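Local coordinates for protein U4/U6 snRNA-associated-splicing factor PRP24 (Saccharomyces cerevisiae, PDB 4N0T) that binds U6 snRNA through RNA recognition motifs, promotes the annealing of U6 with U4 snRNA and acts as a recycling factor of the spliceosome, at residues A[160-163]-A[164-167]; A[134-137]-A[138-142]; A[170-173]-A[174-178]. All coordinates share one frame; numbering follows the deposited sequence.

In the fold
Taken together, the three contacts illustrate a short turn held by its own backbone bonds, with backbone N-H groups or side chains left to meet a base, a cap or a sheet. All are local. Contact 2 begins helix 136-146 of the second RRM with a water-linked serine cap, and its Ala139-Cys142 side meets the sheet. Contacts 1 and 3 belong to the chain from the end of strand 154-160 to the start of strand 179-185, and both read RNA bases. Contacts 1 and 2 are surface contacts, Ala139 being their one buried touching residue; contact 3 is partly buried, a Schellman motif beside a Glu176-Arg178 salt bridge. Contacts 1 and 2 touch where Val160 packs on Arg140.

Contact 1 of 3, residues A[160-163]-A[164-167]; sequences VSNP and LEKS. With nucleotides of chain B.
Asn162 and Glu165 close a tight 3-10 turn in which the backbone N of Glu165 donates to the O of Asn162 over 2.9 Å. One step on, Lys166 N bonds to Pro163 O. The Asn162 side chain folds back over the turn: with CG anti to the backbone N (chi1 -179°), its OD1 takes the Leu164 N-H at 3.1 Å, from above the amide plane, in an Asx turn. Its CB and ND2 lie across the extended Glu165 side chain at about a right angle.

The compact part faces A20 of chain B. Asn162 N donates to A20 N1 over 3.0 Å. Pro163 and Lys166 approach from the same side of the base plane, Pro163 CG 3.7 Å from A20 N3 and Lys166 CB 3.3 Å from A20 N7. A water joins Val160 O and Glu165 OE1 to the A20 N6 amino group, and Pro163 also packs on a guanine base.

The looser side carries Leu164, Glu165 and the outer chain of Lys166, all exposed. Behind the turn, Ser161 is backbone-bonded to Thr86, and Val160, ending strand 154-160, rests on Arg140 and Val143 of helix 136-146.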
loop_
_atom_site.group_PDB
_atom_site.type_symbol
_atom_site.label_atom_id
_atom_site.label_comp_id
_atom_site.label_asym_id
_atom_site.label_seq_id
_atom_site.Cartn_x
_atom_site.Cartn_y
_atom_site.Cartn_z
ATOM N N VAL A 160 15.586 -6.491 7.952
ATOM C CA VAL A 160 16.141 -7.385 6.956
ATOM C C VAL A 160 14.964 -8.221 6.442
ATOM O O VAL A 160 14.244 -8.838 7.231
ATOM C CB VAL A 160 17.239 -8.274 7.556
ATOM C CG1 VAL A 160 17.693 -9.306 6.547
ATOM C CG2 VAL A 160 18.431 -7.405 7.981
ATOM N N SER A 161 14.743 -8.204 5.130
ATOM C CA SER A 161 13.561 -8.842 4.538
ATOM C C SER A 161 13.511 -10.365 4.696
ATOM O O SER A 161 14.443 -11.083 4.307
ATOM C CB SER A 161 13.445 -8.461 3.054
ATOM O OG SER A 161 12.352 -9.144 2.455
ATOM N N ASN A 162 12.422 -10.848 5.291
ATOM C CA ASN A 162 12.076 -12.267 5.282
ATOM C C ASN A 162 10.591 -12.368 5.588
ATOM O O ASN A 162 10.189 -12.252 6.738
ATOM C CB ASN A 162 12.861 -13.081 6.311
ATOM C CG ASN A 162 12.507 -14.576 6.267
ATOM O OD1 ASN A 162 11.615 -15.005 5.509
ATOM N ND2 ASN A 162 13.216 -15.377 7.064
ATOM N N PRO A 163 9.778 -12.559 4.546
ATOM C CA PRO A 163 8.325 -12.586 4.740
ATOM C C PRO A 163 7.839 -13.635 5.740
ATOM O O PRO A 163 6.769 -13.447 6.325
ATOM C CB PRO A 163 7.795 -12.888 3.335
ATOM C CG PRO A 163 8.828 -12.306 2.426
ATOM C CD PRO A 163 10.150 -12.591 3.120
ATOM N N LEU A 164 8.603 -14.707 5.952
ATOM C CA LEU A 164 8.197 -15.720 6.921
ATOM C C LEU A 164 8.185 -15.145 8.334
ATOM O O LEU A 164 7.480 -15.649 9.217
ATOM C CB LEU A 164 9.120 -16.942 6.840
ATOM C CG LEU A 164 9.027 -17.678 5.502
ATOM C CD1 LEU A 164 10.062 -18.774 5.421
ATOM C CD2 LEU A 164 7.623 -18.253 5.317
ATOM N N GLU A 165 8.961 -14.086 8.548
ATOM C CA GLU A 165 9.079 -13.484 9.875
ATOM C C GLU A 165 8.104 -12.340 10.108
ATOM O O GLU A 165 8.209 -11.617 11.104
ATOM C CB GLU A 165 10.513 -12.989 10.085
ATOM C CG GLU A 165 11.539 -14.094 9.932
ATOM C CD GLU A 165 12.957 -13.582 10.033
ATOM O OE1 GLU A 165 13.166 -12.357 9.870
ATOM O OE2 GLU A 165 13.863 -14.410 10.266
ATOM N N LYS A 166 7.153 -12.168 9.193
ATOM C CA LYS A 166 6.247 -11.016 9.274
ATOM C C LYS A 166 5.497 -10.945 10.607
ATOM O O LYS A 166 5.068 -11.975 11.156
ATOM C CB LYS A 166 5.257 -11.021 8.103
ATOM C CG LYS A 166 4.258 -12.183 8.125
ATOM C CD LYS A 166 3.255 -12.029 6.984
ATOM C CE LYS A 166 2.097 -12.999 7.123
ATOM N NZ LYS A 166 1.110 -12.746 6.036
ATOM N N SER A 167 5.368 -9.727 11.135
ATOM C CA SER A 167 4.664 -9.470 12.388
ATOM C C SER A 167 3.157 -9.695 12.250
ATOM O O SER A 167 2.603 -9.614 11.156
ATOM C CB SER A 167 4.895 -8.021 12.825
ATOM O OG SER A 167 6.249 -7.778 13.151
ATOM P P A B 20 1.447 -6.964 6.335
ATOM O OP1 A B 20 0.213 -6.266 5.883
ATOM O OP2 A B 20 1.314 -8.090 7.297
ATOM O "O5'" A B 20 2.241 -7.509 5.072
ATOM C "C5'" A B 20 2.433 -6.713 3.898
ATOM C "C4'" A B 20 3.421 -7.358 2.966
ATOM O "O4'" A B 20 4.752 -7.188 3.530
ATOM C "C3'" A B 20 3.232 -8.861 2.745
ATOM O "O3'" A B 20 3.631 -9.203 1.421
ATOM C "C2'" A B 20 4.227 -9.469 3.728
ATOM O "O2'" A B 20 4.673 -10.765 3.381
ATOM C "C1'" A B 20 5.369 -8.449 3.683
ATOM N N9 A B 20 6.175 -8.432 4.904
ATOM C C8 A B 20 5.748 -8.191 6.185
ATOM N N7 A B 20 6.709 -8.299 7.077
ATOM C C5 A B 20 7.836 -8.611 6.328
ATOM C C6 A B 20 9.178 -8.857 6.681
ATOM N N6 A B 20 9.614 -8.809 7.940
ATOM N N1 A B 20 10.041 -9.150 5.681
ATOM C C2 A B 20 9.590 -9.220 4.423
ATOM N N3 A B 20 8.345 -9.018 3.979
ATOM C C4 A B 20 7.521 -8.707 4.986
HETATM O O HOH W 1 12.322 -9.831 8.899
#

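Contact 2 of 3, residues A[134-137]-A[138-142]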
loop_
_atom_site.group_PDB
_atom_site.type_symbol
_atom_site.label_atom_id
_atom_site.label_comp_id
_atom_site.label_asym_id
_atom_site.label_seq_id
_atom_site.Cartn_x
_atom_site.Cartn_y
_atom_site.Cartn_z
ATOM N N THR A 134 23.528 -2.937 -1.809
ATOM C CA THR A 134 24.622 -3.633 -2.481
ATOM C C THR A 134 25.429 -4.599 -1.614
ATOM O O THR A 134 26.277 -5.333 -2.133
ATOM C CB THR A 134 25.599 -2.641 -3.128
ATOM O OG1 THR A 134 26.208 -1.844 -2.105
ATOM C CG2 THR A 134 24.874 -1.740 -4.102
ATOM N N SER A 135 25.207 -4.586 -0.303
ATOM C CA SER A 135 25.907 -5.526 0.581
ATOM C C SER A 135 25.113 -5.867 1.838
ATOM O O SER A 135 24.241 -5.103 2.248
ATOM C CB SER A 135 27.275 -4.968 0.989
ATOM O OG SER A 135 27.127 -3.951 1.971
ATOM N N LYS A 136 25.419 -7.011 2.447
ATOM C CA LYS A 136 24.784 -7.385 3.713
ATOM C C LYS A 136 25.110 -6.347 4.783
ATOM O O LYS A 136 24.268 -6.006 5.622
ATOM C CB LYS A 136 25.236 -8.777 4.168
ATOM C CG LYS A 136 24.841 -9.106 5.608
ATOM C CD LYS A 136 25.340 -10.486 6.041
ATOM C CE LYS A 136 24.635 -10.944 7.321
ATOM N NZ LYS A 136 24.700 -12.427 7.490
ATOM N N GLU A 137 26.333 -5.825 4.725
ATOM C CA GLU A 137 26.773 -4.780 5.638
ATOM C C GLU A 137 25.904 -3.524 5.548
ATOM O O GLU A 137 25.456 -2.994 6.574
ATOM C CB GLU A 137 28.253 -4.453 5.390
ATOM C CG GLU A 137 29.214 -5.542 5.875
ATOM C CD GLU A 137 29.137 -6.844 5.068
ATOM O OE1 GLU A 137 28.910 -6.786 3.833
ATOM O OE2 GLU A 137 29.302 -7.931 5.676
ATOM N N ASP A 138 25.641 -3.055 4.334
ATOM C CA ASP A 138 24.789 -1.884 4.156
ATOM C C ASP A 138 23.369 -2.205 4.662
ATOM O O ASP A 138 22.731 -1.368 5.298
ATOM C CB ASP A 138 24.750 -1.450 2.688
ATOM C CG ASP A 138 25.893 -0.510 2.321
ATOM O OD1 ASP A 138 26.879 -0.446 3.087
ATOM O OD2 ASP A 138 25.809 0.161 1.268
ATOM N N ALA A 139 22.893 -3.416 4.386
ATOM C CA ALA A 139 21.553 -3.792 4.844
ATOM C C ALA A 139 21.485 -3.721 6.373
ATOM O O ALA A 139 20.565 -3.116 6.929
ATOM C CB ALA A 139 21.166 -5.188 4.350
ATOM N N ARG A 140 22.457 -4.321 7.057
ATOM C CA ARG A 140 22.460 -4.258 8.526
ATOM C C ARG A 140 22.590 -2.821 9.034
ATOM O O ARG A 140 22.032 -2.470 10.078
ATOM C CB ARG A 140 23.570 -5.130 9.124
ATOM C CG ARG A 140 23.370 -6.633 8.921
ATOM C CD ARG A 140 22.116 -7.160 9.624
ATOM N NE ARG A 140 21.955 -8.603 9.437
ATOM C CZ ARG A 140 20.901 -9.304 9.850
ATOM N NH1 ARG A 140 19.899 -8.699 10.476
ATOM N NH2 ARG A 140 20.842 -10.613 9.633
ATOM N N TYR A 141 23.319 -1.991 8.296
ATOM C CA TYR A 141 23.503 -0.597 8.678
ATOM C C TYR A 141 22.196 0.190 8.529
ATOM O O TYR A 141 21.872 1.035 9.366
ATOM C CB TYR A 141 24.651 0.038 7.870
ATOM C CG TYR A 141 25.048 1.422 8.336
ATOM C CD1 TYR A 141 25.590 1.620 9.602
ATOM C CD2 TYR A 141 24.902 2.529 7.506
ATOM C CE1 TYR A 141 25.957 2.889 10.037
ATOM C CE2 TYR A 141 25.270 3.803 7.933
ATOM C CZ TYR A 141 25.799 3.969 9.200
ATOM O OH TYR A 141 26.167 5.222 9.642
ATOM N N CYS A 142 21.437 -0.094 7.477
ATOM C CA CYS A 142 20.120 0.536 7.325
ATOM C C CYS A 142 19.194 0.200 8.488
ATOM O O CYS A 142 18.445 1.057 8.956
ATOM C CB CYS A 142 19.454 0.108 6.019
ATOM S SG CYS A 142 20.229 0.788 4.540
HETATM O O HOH W 2 24.381 -0.518 -0.692
HETATM O O HOH W 3 28.998 -2.150 1.426
#
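Ser135 OG receives the backbone N-H of Asp138 at 2.9 Å, a nearly straight N-cap bond (N-H...O angle 164°) at the start of helix 136-146. Holding OG between the backbone N and the carbonyl carbon (chi1 76°), the serine turns its hydroxyl toward the first helical turn, where an N-H has no earlier helical carbonyl to meet. The cap has a cost, for Ser135 N is buried with no partner in the model. Regular bonding follows at once, with Ala139 N on Ser135 O at 3.0 Å, Arg140 N on Lys136 O and Tyr141 N on Glu137 O.

Two waters widen the cap. One accepts from Thr134 N and donates to Asp138 OD2 at 2.5 Å; the other is hydrogen-bonded to Ser135 OG (2.7 Å) and donates a weak bond to Asp138 OD1. The Asp138 carboxylate would be favoured by the positive end of the helix dipole.

Further out, Lys136 and Arg140 run side by side, and Lys136 CE meets the guanidinium at its edge, 4.1 Å from Arg140 NE. Their like charges are probably eased by Glu84, which forms a salt bridge with Lys136 NZ. Loop residues Ile108, under Tyr141 and Cys142, and Val110, under Asp138 and Cys142, flank the helix. Ala139 and Cys142 pack on Leu87 of strand 86-90, and Asp138 and Ala139 on Val133 of strand 128-133, setting this RRM helix against its sheet.

Contact 3 of 3, residues A[170-173]-A[174-178]; sequences TDSA and TLEGR. With nucleotides of chain B.
Arg178 N and Ala173 O, 2.9 Å apart, form one bond of a Schellman motif that ends the short helix 172-175; the other runs from Gly177 N to Thr174 O at 3.2 Å, with Gly177 taking the positive phi of 79°. In the last turn, Glu176 N donates to Ser172 O at 2.9 Å; Asp171, at the N-cap position, offers its backbone O to weak bonds from Thr174 N and Leu175 N.

After the turn Arg178 doubles back, bent at chi3 (-74°), and sets one guanidinium face over Ala173, whose CB stands 3.4 Å above the plane, offset toward the rim. Glu176 approaches in that plane at the edge: Arg178 NE bonds to Glu176 OE1 at 2.9 Å in a salt bridge. A water joins Ser172 OG to Glu176 OE2. Beyond, Glu206 of strand 205-209 and Phe228 O hold Arg178 NH1, while Ser172 OG bonds to Arg169 O just before the helix.

The RNA lies alongside. Asp171, paired with Arg169, sets its CB over the face of A15 of chain B, and the OG1 of Thr174, bonded to Glu179, lies 3.1 Å from C2 of A15. Thr170 reads C19 of chain B twice: its backbone N donates to C19 N3, and its OG1 accepts from C19 N4, each over 3.0 Å.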
loop_
_atom_site.group_PDB
_atom_site.type_symbol
_atom_site.label_atom_id
_atom_site.label_comp_id
_atom_site.label_asym_id
_atom_site.label_seq_id
_atom_site.Cartn_x
_atom_site.Cartn_y
_atom_site.Cartn_z
ATOM N N THR A 170 -2.208 -5.527 13.774
ATOM C CA THR A 170 -3.039 -5.234 14.942
ATOM C C THR A 170 -4.505 -5.557 14.665
ATOM O O THR A 170 -5.292 -5.738 15.605
ATOM C CB THR A 170 -2.872 -3.779 15.425
ATOM O OG1 THR A 170 -3.388 -2.877 14.440
ATOM C CG2 THR A 170 -1.396 -3.462 15.715
ATOM N N ASP A 171 -4.867 -5.643 13.382
ATOM C CA ASP A 171 -6.227 -5.981 12.976
ATOM C C ASP A 171 -6.357 -7.443 12.542
ATOM O O ASP A 171 -7.302 -7.804 11.832
ATOM C CB ASP A 171 -6.709 -5.051 11.842
ATOM C CG ASP A 171 -5.817 -5.124 10.605
ATOM O OD1 ASP A 171 -4.847 -5.909 10.616
ATOM O OD2 ASP A 171 -6.104 -4.419 9.605
ATOM N N SER A 172 -5.425 -8.292 12.974
ATOM C CA SER A 172 -5.363 -9.651 12.440
ATOM C C SER A 172 -6.592 -10.491 12.789
ATOM O O SER A 172 -6.959 -11.396 12.039
ATOM C CB SER A 172 -4.112 -10.371 12.929
ATOM O OG SER A 172 -4.074 -10.381 14.339
ATOM N N ALA A 173 -7.226 -10.189 13.914
ATOM C CA ALA A 173 -8.383 -10.991 14.338
ATOM C C ALA A 173 -9.501 -10.924 13.295
ATOM O O ALA A 173 -10.145 -11.935 12.985
ATOM C CB ALA A 173 -8.877 -10.546 15.723
ATOM N N THR A 174 -9.709 -9.741 12.718
ATOM C CA THR A 174 -10.718 -9.590 11.675
ATOM C C THR A 174 -10.318 -10.342 10.407
ATOM O O THR A 174 -11.150 -11.001 9.780
ATOM C CB THR A 174 -10.964 -8.103 11.351
ATOM O OG1 THR A 174 -11.144 -7.377 12.574
ATOM C CG2 THR A 174 -12.201 -7.953 10.500
ATOM N N LEU A 175 -9.043 -10.228 10.022
ATOM C CA LEU A 175 -8.537 -10.929 8.851
ATOM C C LEU A 175 -8.698 -12.441 9.010
ATOM O O LEU A 175 -8.957 -13.152 8.046
ATOM C CB LEU A 175 -7.062 -10.550 8.620
ATOM C CG LEU A 175 -6.834 -9.057 8.299
ATOM C CD1 LEU A 175 -5.365 -8.605 8.481
ATOM C CD2 LEU A 175 -7.307 -8.750 6.894
ATOM N N GLU A 176 -8.591 -12.920 10.244
ATOM C CA GLU A 176 -8.596 -14.357 10.518
ATOM C C GLU A 176 -9.998 -14.921 10.759
ATOM O O GLU A 176 -10.146 -16.122 10.984
ATOM C CB GLU A 176 -7.717 -14.671 11.732
ATOM C CG GLU A 176 -6.218 -14.618 11.437
ATOM C CD GLU A 176 -5.374 -14.518 12.696
ATOM O OE1 GLU A 176 -5.855 -14.911 13.782
ATOM O OE2 GLU A 176 -4.213 -14.056 12.601
ATOM N N GLY A 177 -11.009 -14.055 10.725
ATOM C CA GLY A 177 -12.388 -14.491 10.870
ATOM C C GLY A 177 -12.759 -14.751 12.310
ATOM O O GLY A 177 -13.637 -15.573 12.588
ATOM N N ARG A 178 -12.095 -14.060 13.233
ATOM C CA ARG A 178 -12.347 -14.298 14.658
ATOM C C ARG A 178 -13.193 -13.216 15.313
ATOM O O ARG A 178 -13.479 -13.296 16.510
ATOM C CB ARG A 178 -11.022 -14.405 15.415
ATOM C CG ARG A 178 -10.193 -15.595 15.001
ATOM C CD ARG A 178 -9.008 -15.799 15.926
ATOM N NE ARG A 178 -7.919 -14.832 15.765
ATOM C CZ ARG A 178 -7.595 -13.921 16.678
ATOM N NH1 ARG A 178 -8.304 -13.816 17.797
ATOM N NH2 ARG A 178 -6.570 -13.106 16.479
ATOM P P C B 19 -0.076 -1.775 5.389
ATOM O OP1 C B 19 0.346 -2.036 3.996
ATOM O OP2 C B 19 -1.509 -1.921 5.781
ATOM O "O5'" C B 19 0.715 -2.701 6.417
ATOM C "C5'" C B 19 2.130 -2.819 6.326
ATOM C "C4'" C B 19 2.675 -3.555 7.515
ATOM O "O4'" C B 19 2.432 -2.778 8.719
ATOM C "C3'" C B 19 1.988 -4.880 7.799
ATOM O "O3'" C B 19 2.474 -5.918 6.974
ATOM C "C2'" C B 19 2.257 -5.073 9.277
ATOM O "O2'" C B 19 3.612 -5.463 9.477
ATOM C "C1'" C B 19 2.089 -3.640 9.780
ATOM N N1 C B 19 0.680 -3.358 10.165
ATOM C C2 C B 19 0.273 -3.776 11.433
ATOM O O2 C B 19 1.103 -4.372 12.152
ATOM N N3 C B 19 -0.996 -3.533 11.825
ATOM C C4 C B 19 -1.848 -2.896 11.003
ATOM N N4 C B 19 -3.106 -2.681 11.440
ATOM C C5 C B 19 -1.462 -2.451 9.702
ATOM C C6 C B 19 -0.192 -2.708 9.328
ATOM P P A B 15 -11.591 2.485 17.743
ATOM O OP1 A B 15 -11.236 3.283 18.943
ATOM O OP2 A B 15 -11.399 3.031 16.390
ATOM O "O5'" A B 15 -10.806 1.105 17.821
ATOM C "C5'" A B 15 -10.785 0.336 19.011
ATOM C "C4'" A B 15 -10.392 -1.089 18.729
ATOM O "O4'" A B 15 -11.302 -1.670 17.756
ATOM C "C3'" A B 15 -9.026 -1.279 18.088
ATOM O "O3'" A B 15 -7.972 -1.180 19.022
ATOM C "C2'" A B 15 -9.165 -2.657 17.457
ATOM O "O2'" A B 15 -9.102 -3.672 18.454
ATOM C "C1'" A B 15 -10.602 -2.585 16.933
ATOM N N9 A B 15 -10.621 -2.070 15.558
ATOM C C8 A B 15 -10.817 -0.781 15.137
ATOM N N7 A B 15 -10.761 -0.647 13.829
ATOM C C5 A B 15 -10.493 -1.924 13.366
ATOM C C6 A B 15 -10.308 -2.433 12.070
ATOM N N6 A B 15 -10.363 -1.676 10.979
ATOM N N1 A B 15 -10.070 -3.754 11.953
ATOM C C2 A B 15 -10.021 -4.501 13.071
ATOM N N3 A B 15 -10.166 -4.137 14.352
ATOM C C4 A B 15 -10.405 -2.814 14.419
HETATM O O HOH W 4 -3.681 -12.990 15.197
#